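PDB 2Z61: (5-formylfuran-3-yl)methyl phosphate transaminase from Methanococcus jannaschii, which catalyses the pyridoxal-phosphate-dependent amino transfer from alanine to a furan aldehyde phosphate, giving the aminomethylfuran precursor of methanofuran. Local coordinates for residues A[46-49]-A[50-54]; A[116-119]-A[120-124]; A[128-132]-A[133-137]. All coordinates share one frame; numbering follows the deposited sequence.

Interaction 1 of 3, residues A[46-49]-A[50-54]; sequences PIVD and EGIKS
Val-48 and Ile-52 meet one helical turn apart because their first torsions send the two branches along the same side of helix 45-56. At Val-48, CG1 stands trans to the backbone N (chi1 166°) and leans forward along the chain; at Ile-52, chi1 of -75° lays CG1 next to its own backbone N, so that CD1 reaches back. The result is an oblique apolar contact in which Val-48 CG1 and Ile-52 CD1 lie 4.0 Å apart. Ile-52 CG1 also rests against the preceding turn, 3.6 Å from Val-48 O. That oxygen accepts Ile-52 N at 3.0 Å, and a second, weak bond arrives from Gly-51 N.

The backbone bonds differ in length along the helix. Near its start, Glu-50 N binds Pro-46 O at 3.3 Å, whereas Lys-53 N reaches Asp-49 O at 2.9 Å. Ser-54 doubles up on one acceptor: its OG bonds to Glu-50 O at 2.8 Å, and its N reaches the same oxygen from the other face of the carbonyl. The carboxylate of Glu-50 points to a partner outside the helix, Lys-265, with which OE1 forms a long, weak ion pair.

On the inward side Ile-47 packs against Ala-262 of helix 257-263 and Met-226. Val-48 meets Leu-55 of the second subunit and Ile-52 meets Lys-56 of that subunit, so the aliphatic pair belongs to the dimer contact.

One side of the helix therefore offers the second subunit an apolar surface, built from the touching branches of Val-48 and Ile-52. The buried hydroxyl of Ser-54, by contrast, is satisfied within the helix itself, since Glu-50 O takes its hydrogen bond as well as that of the Ser-54 backbone.

Interaction 2 of 3, residues A[116-119]-A[120-124]; sequences VLIQ and NPCYP
Gln-119 begins its run past the turn at CB, which sits 3.7 Å from Pro-121 O. CG, trans to the backbone N (chi1 179°), comes closer to that carbonyl oxygen, 3.4 Å from Pro-121 O, and the extended chain then carries the amide away from the strand. CD is still near it, 4.0 Å from Pro-121 O. At the tip, OE1 lies 2.6 Å from the oxygen of a water that probably donates to it; the same water lies beside Pro-121 O, but so close that the bridge is doubtful in detail.

The cis peptide between Asn-120 and Pro-121 turns the chain sharply at the strand end. Gln-119 O therefore presses on the next residue but two, only 3.0 Å from Cys-122 CB, and Cys-122 SG turns inward to touch Ile-118 CB at 4.2 Å. Asn-120, within the turn, has its amide held from outside: OD1 by Lys-341 N and ND2 by Ser-340 OG.

This buried bend leads from strand 115-119 towards helix 125-132, the first connection of a beta-alpha-beta unit in the large domain of the fold type I aminotransferases.

Interaction 3 of 3, residues A[128-132]-A[133-137]; sequences NFIRF and LGAKP
Gly-134 and Ala-135 close helix 125-132 by a Schellman motif, folding back on the carbonyls of Arg-131 and Ile-130. Gly-134 N bonds to Arg-131 O at 2.6 Å, while Ala-135 N spans the wider loop to Ile-130 O at 3.1 Å. The positive phi of Gly-134, 76°, is what allows the chain to reverse here.

An apolar contact seals the motif. With chi1 of -70°, Ile-130 holds CG2 opposite its backbone N and so towards the departing chain, where this methyl meets Ala-135 CB at 3.7 Å. On the strand side the same methyl lies against Pro-137 CD at 3.6 Å, the two side chains crossing obliquely. Pro-137 is shared: its CG sits over the centre of one face of the Arg-131 guanidinium, 3.9 Å above the plane, with the two side chains roughly at right angles.

Leu-133 covers the last turn. Its N makes weak bonds to Phe-129 O and Ile-130 O, its CG lies 3.5 Å from Phe-129 O, and its CD2 is 4.1 Å from Phe-132 CD2. With alanine in place of Leu-133, the Phe-132 ring would probably lose the methyl beside CD2, and a gap would open beside Phe-129 O.

Farther out, Leu-133 packs on Leu-106 and Ser-107 of helix 98-109 and on Phe-132 of the second subunit, while Ile-130 is seated on Val-116 and Ile-118 of the neighbouring strand. Two successive carbonyls at the helix end are taken by arginines from two chains: Phe-132 O accepts Arg-5 NE of its own chain, and Leu-133 O accepts Arg-5 NH1 of the second subunit.

Along the chain the three contacts come in series. Interactions 2 and 3 belong to one beta-alpha-beta unit: strand 115-119, its bend, helix 125-132 and the adjacent parallel strand 136-140, with centres 12 Å apart. They touch directly: Ile-118 packs on Pro-137, and a probable hydrogen bond of 3.0 Å from Val-116 N to Lys-136 O joins the two neighbouring strands at the edge of the seven-stranded sheet. Interaction 1 stands apart on helix 45-56, its centre 37 Å from that of interaction 2 and 39 Å from that of interaction 3. Both 1 and 3 nevertheless reach the second subunit, so the homodimer is contacted at two distant places on this chain, with interaction 2 nearer the centre of the chain.

Interaction 1 of 3, residues A[46-49]-A[50-54]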
loop_
_atom_site.group_PDB
_atom_site.type_symbol
_atom_site.label_atom_id
_atom_site.label_comp_id
_atom_site.label_asym_id
_atom_site.label_seq_id
_atom_site.Cartn_x
_atom_site.Cartn_y
_atom_site.Cartn_z
ATOM N N PRO A 46 7.301 12.197 21.219
ATOM C CA PRO A 46 5.852 12.284 21.414
ATOM C C PRO A 46 5.049 11.435 20.431
ATOM O O PRO A 46 3.947 10.989 20.756
ATOM C CB PRO A 46 5.565 13.785 21.302
ATOM C CG PRO A 46 6.785 14.352 20.645
ATOM C CD PRO A 46 7.907 13.533 21.163
ATOM N N ILE A 47 5.603 11.206 19.241
ATOM C CA ILE A 47 4.927 10.388 18.235
ATOM C C ILE A 47 5.038 8.920 18.638
ATOM O O ILE A 47 4.053 8.181 18.599
ATOM C CB ILE A 47 5.537 10.585 16.818
ATOM C CG1 ILE A 47 5.275 12.017 16.331
ATOM C CG2 ILE A 47 4.919 9.580 15.843
ATOM C CD1 ILE A 47 5.964 12.377 15.027
ATOM N N VAL A 48 6.237 8.504 19.039
ATOM C CA VAL A 48 6.458 7.125 19.469
ATOM C C VAL A 48 5.539 6.763 20.643
ATOM O O VAL A 48 4.888 5.708 20.629
ATOM C CB VAL A 48 7.937 6.898 19.900
ATOM C CG1 VAL A 48 8.077 5.569 20.662
ATOM C CG2 VAL A 48 8.843 6.892 18.674
ATOM N N ASP A 49 5.471 7.637 21.650
ATOM C CA ASP A 49 4.627 7.370 22.824
ATOM C C ASP A 49 3.144 7.258 22.471
ATOM O O ASP A 49 2.428 6.430 23.027
ATOM C CB ASP A 49 4.827 8.449 23.904
ATOM C CG ASP A 49 6.263 8.497 24.431
ATOM O OD1 ASP A 49 6.981 7.489 24.305
ATOM O OD2 ASP A 49 6.676 9.533 24.985
ATOM N N GLU A 50 2.684 8.085 21.541
ATOM C CA GLU A 50 1.290 8.049 21.128
ATOM C C GLU A 50 1.000 6.718 20.424
ATOM O O GLU A 50 -0.111 6.188 20.499
ATOM C CB GLU A 50 1.002 9.227 20.194
ATOM C CG GLU A 50 -0.466 9.518 19.980
ATOM C CD GLU A 50 -1.231 9.575 21.291
ATOM O OE1 GLU A 50 -0.651 10.051 22.293
ATOM O OE2 GLU A 50 -2.410 9.155 21.316
ATOM N N GLY A 51 2.009 6.187 19.736
ATOM C CA GLY A 51 1.848 4.918 19.057
ATOM C C GLY A 51 1.740 3.811 20.096
ATOM O O GLY A 51 0.943 2.886 19.961
ATOM N N ILE A 52 2.553 3.908 21.145
ATOM C CA ILE A 52 2.532 2.922 22.218
ATOM C C ILE A 52 1.176 2.952 22.920
ATOM O O ILE A 52 0.561 1.911 23.155
ATOM C CB ILE A 52 3.663 3.201 23.229
ATOM C CG1 ILE A 52 5.002 2.766 22.614
ATOM C CG2 ILE A 52 3.381 2.481 24.550
ATOM C CD1 ILE A 52 6.231 3.267 23.349
ATOM N N LYS A 53 0.705 4.153 23.236
ATOM C CA LYS A 53 -0.581 4.318 23.890
ATOM C C LYS A 53 -1.729 3.770 23.043
ATOM O O LYS A 53 -2.656 3.160 23.571
ATOM C CB LYS A 53 -0.836 5.797 24.186
ATOM C CG LYS A 53 -2.208 6.076 24.782
ATOM C CD LYS A 53 -2.457 7.573 24.957
ATOM C CE LYS A 53 -3.877 7.828 25.447
ATOM N NZ LYS A 53 -4.208 9.275 25.527
ATOM N N SER A 54 -1.678 4.003 21.733
ATOM C CA SER A 54 -2.727 3.526 20.839
ATOM C C SER A 54 -2.850 2.009 20.911
ATOM O O SER A 54 -3.956 1.469 21.000
ATOM C CB SER A 54 -2.431 3.948 19.397
ATOM O OG SER A 54 -2.437 5.356 19.290
#

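Interaction 2 of 3, residues A[116-119]-A[120-124]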
loop_
_atom_site.group_PDB
_atom_site.type_symbol
_atom_site.label_atom_id
_atom_site.label_comp_id
_atom_site.label_asym_id
_atom_site.label_seq_id
_atom_site.Cartn_x
_atom_site.Cartn_y
_atom_site.Cartn_z
ATOM N N VAL A 116 3.581 12.486 -19.800
ATOM C CA VAL A 116 3.738 13.131 -18.504
ATOM C C VAL A 116 5.138 13.719 -18.481
ATOM O O VAL A 116 6.099 13.031 -18.807
ATOM C CB VAL A 116 3.581 12.112 -17.345
ATOM C CG1 VAL A 116 3.832 12.788 -16.008
ATOM C CG2 VAL A 116 2.186 11.503 -17.375
ATOM N N LEU A 117 5.248 14.998 -18.123
ATOM C CA LEU A 117 6.537 15.680 -18.070
ATOM C C LEU A 117 7.196 15.482 -16.714
ATOM O O LEU A 117 6.585 15.724 -15.679
ATOM C CB LEU A 117 6.355 17.186 -18.314
ATOM C CG LEU A 117 5.747 17.660 -19.641
ATOM C CD1 LEU A 117 5.268 19.097 -19.498
ATOM C CD2 LEU A 117 6.776 17.539 -20.760
ATOM N N ILE A 118 8.449 15.049 -16.720
ATOM C CA ILE A 118 9.196 14.856 -15.485
ATOM C C ILE A 118 10.565 15.489 -15.678
ATOM O O ILE A 118 11.081 15.532 -16.793
ATOM C CB ILE A 118 9.365 13.356 -15.149
ATOM C CG1 ILE A 118 9.823 12.590 -16.395
ATOM C CG2 ILE A 118 8.056 12.798 -14.613
ATOM C CD1 ILE A 118 9.951 11.084 -16.192
ATOM N N GLN A 119 11.152 15.990 -14.599
ATOM C CA GLN A 119 12.462 16.623 -14.700
ATOM C C GLN A 119 13.599 15.618 -14.935
ATOM O O GLN A 119 13.520 14.461 -14.509
ATOM C CB GLN A 119 12.740 17.432 -13.431
ATOM C CG GLN A 119 14.098 18.121 -13.390
ATOM C CD GLN A 119 14.179 19.135 -12.265
ATOM O OE1 GLN A 119 13.540 18.971 -11.225
ATOM N NE2 GLN A 119 14.978 20.179 -12.459
ATOM N N ASN A 120 14.637 16.075 -15.631
ATOM C CA ASN A 120 15.829 15.278 -15.922
ATOM C C ASN A 120 16.962 16.012 -15.203
ATOM O O ASN A 120 17.388 17.073 -15.651
ATOM C CB ASN A 120 16.117 15.275 -17.429
ATOM C CG ASN A 120 17.147 14.219 -17.838
ATOM O OD1 ASN A 120 17.969 13.776 -17.035
ATOM N ND2 ASN A 120 17.107 13.829 -19.105
ATOM N N PRO A 121 17.481 15.458 -14.092
ATOM C CA PRO A 121 17.165 14.207 -13.389
ATOM C C PRO A 121 15.992 14.314 -12.416
ATOM O O PRO A 121 15.577 15.412 -12.053
ATOM C CB PRO A 121 18.460 13.909 -12.659
ATOM C CG PRO A 121 18.851 15.282 -12.193
ATOM C CD PRO A 121 18.613 16.137 -13.433
ATOM N N CYS A 122 15.478 13.160 -11.986
ATOM C CA CYS A 122 14.359 13.108 -11.045
ATOM C C CYS A 122 14.302 11.766 -10.307
ATOM O O CYS A 122 15.174 10.912 -10.473
ATOM C CB CYS A 122 13.036 13.334 -11.780
ATOM S SG CYS A 122 12.335 11.855 -12.552
ATOM N N TYR A 123 13.262 11.591 -9.494
ATOM C CA TYR A 123 13.043 10.363 -8.726
ATOM C C TYR A 123 12.815 9.205 -9.710
ATOM O O TYR A 123 11.884 9.237 -10.503
ATOM C CB TYR A 123 11.814 10.532 -7.831
ATOM C CG TYR A 123 11.594 9.415 -6.837
ATOM C CD1 TYR A 123 10.342 8.810 -6.702
ATOM C CD2 TYR A 123 12.624 8.986 -6.001
ATOM C CE1 TYR A 123 10.125 7.808 -5.760
ATOM C CE2 TYR A 123 12.420 7.990 -5.059
ATOM C CZ TYR A 123 11.170 7.406 -4.944
ATOM O OH TYR A 123 10.977 6.416 -4.008
ATOM N N PRO A 124 13.657 8.161 -9.650
ATOM C CA PRO A 124 13.562 6.992 -10.538
ATOM C C PRO A 124 12.223 6.268 -10.662
ATOM O O PRO A 124 11.948 5.665 -11.698
ATOM C CB PRO A 124 14.682 6.075 -10.034
ATOM C CG PRO A 124 14.837 6.474 -8.591
ATOM C CD PRO A 124 14.725 7.975 -8.652
HETATM O O HOH W 1 14.372 16.669 -10.393
#

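Interaction 3 of 3, residues A[128-132]-A[133-137]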
loop_
_atom_site.group_PDB
_atom_site.type_symbol
_atom_site.label_atom_id
_atom_site.label_comp_id
_atom_site.label_asym_id
_atom_site.label_seq_id
_atom_site.Cartn_x
_atom_site.Cartn_y
_atom_site.Cartn_z
ATOM N N ASN A 128 8.587 4.709 -13.934
ATOM C CA ASN A 128 7.965 3.392 -13.849
ATOM C C ASN A 128 6.454 3.468 -13.645
ATOM O O ASN A 128 5.696 2.709 -14.260
ATOM C CB ASN A 128 8.626 2.555 -12.751
ATOM C CG ASN A 128 9.994 2.041 -13.170
ATOM O OD1 ASN A 128 10.196 1.697 -14.338
ATOM N ND2 ASN A 128 10.931 1.973 -12.228
ATOM N N PHE A 129 6.011 4.390 -12.792
ATOM C CA PHE A 129 4.583 4.567 -12.554
ATOM C C PHE A 129 3.904 4.986 -13.858
ATOM O O PHE A 129 2.827 4.499 -14.193
ATOM C CB PHE A 129 4.324 5.673 -11.519
ATOM C CG PHE A 129 4.699 5.314 -10.105
ATOM C CD1 PHE A 129 5.310 4.102 -9.803
ATOM C CD2 PHE A 129 4.409 6.195 -9.065
ATOM C CE1 PHE A 129 5.625 3.776 -8.488
ATOM C CE2 PHE A 129 4.718 5.875 -7.747
ATOM C CZ PHE A 129 5.328 4.662 -7.458
ATOM N N ILE A 130 4.549 5.895 -14.585
ATOM C CA ILE A 130 3.994 6.418 -15.833
ATOM C C ILE A 130 3.839 5.347 -16.912
ATOM O O ILE A 130 2.762 5.209 -17.496
ATOM C CB ILE A 130 4.851 7.618 -16.348
ATOM C CG1 ILE A 130 4.644 8.816 -15.412
ATOM C CG2 ILE A 130 4.449 7.991 -17.786
ATOM C CD1 ILE A 130 5.768 9.865 -15.449
ATOM N N ARG A 131 4.895 4.583 -17.171
ATOM C CA ARG A 131 4.812 3.520 -18.170
ATOM C C ARG A 131 3.753 2.500 -17.761
ATOM O O ARG A 131 2.883 2.134 -18.559
ATOM C CB ARG A 131 6.157 2.809 -18.320
ATOM C CG ARG A 131 7.212 3.621 -19.035
ATOM C CD ARG A 131 8.540 2.883 -19.068
ATOM N NE ARG A 131 9.550 3.620 -19.820
ATOM C CZ ARG A 131 9.335 4.177 -21.008
ATOM N NH1 ARG A 131 8.143 4.079 -21.583
ATOM N NH2 ARG A 131 10.312 4.830 -21.623
ATOM N N PHE A 132 3.827 2.047 -16.513
ATOM C CA PHE A 132 2.882 1.063 -15.996
ATOM C C PHE A 132 1.443 1.397 -16.377
ATOM O O PHE A 132 0.652 0.499 -16.676
ATOM C CB PHE A 132 2.990 0.970 -14.471
ATOM C CG PHE A 132 2.106 -0.088 -13.861
ATOM C CD1 PHE A 132 2.578 -1.383 -13.666
ATOM C CD2 PHE A 132 0.802 0.213 -13.472
ATOM C CE1 PHE A 132 1.767 -2.372 -13.084
ATOM C CE2 PHE A 132 -0.022 -0.765 -12.890
ATOM C CZ PHE A 132 0.466 -2.061 -12.695
ATOM N N LEU A 133 1.108 2.686 -16.361
ATOM C CA LEU A 133 -0.245 3.130 -16.699
ATOM C C LEU A 133 -0.448 3.391 -18.193
ATOM O O LEU A 133 -1.447 3.991 -18.592
ATOM C CB LEU A 133 -0.597 4.385 -15.895
ATOM C CG LEU A 133 -0.681 4.202 -14.376
ATOM C CD1 LEU A 133 -0.812 5.558 -13.690
ATOM C CD2 LEU A 133 -1.873 3.321 -14.035
ATOM N N GLY A 134 0.501 2.946 -19.011
ATOM C CA GLY A 134 0.382 3.128 -20.449
ATOM C C GLY A 134 0.663 4.517 -21.002
ATOM O O GLY A 134 0.386 4.788 -22.174
ATOM N N ALA A 135 1.212 5.401 -20.174
ATOM C CA ALA A 135 1.524 6.753 -20.614
ATOM C C ALA A 135 3.008 6.845 -20.955
ATOM O O ALA A 135 3.772 5.928 -20.660
ATOM C CB ALA A 135 1.167 7.757 -19.519
ATOM N N LYS A 136 3.418 7.949 -21.572
ATOM C CA LYS A 136 4.822 8.117 -21.940
ATOM C C LYS A 136 5.545 9.189 -21.126
ATOM O O LYS A 136 5.156 10.350 -21.128
ATOM C CB LYS A 136 4.946 8.463 -23.425
ATOM C CG LYS A 136 6.384 8.720 -23.850
ATOM C CD LYS A 136 6.512 9.105 -25.317
ATOM C CE LYS A 136 7.981 9.287 -25.692
ATOM N NZ LYS A 136 8.170 9.756 -27.094
ATOM N N PRO A 137 6.611 8.807 -20.410
ATOM C CA PRO A 137 7.349 9.789 -19.619
ATOM C C PRO A 137 8.201 10.681 -20.514
ATOM O O PRO A 137 8.989 10.184 -21.321
ATOM C CB PRO A 137 8.199 8.919 -18.699
ATOM C CG PRO A 137 8.473 7.724 -19.532
ATOM C CD PRO A 137 7.123 7.448 -20.169
#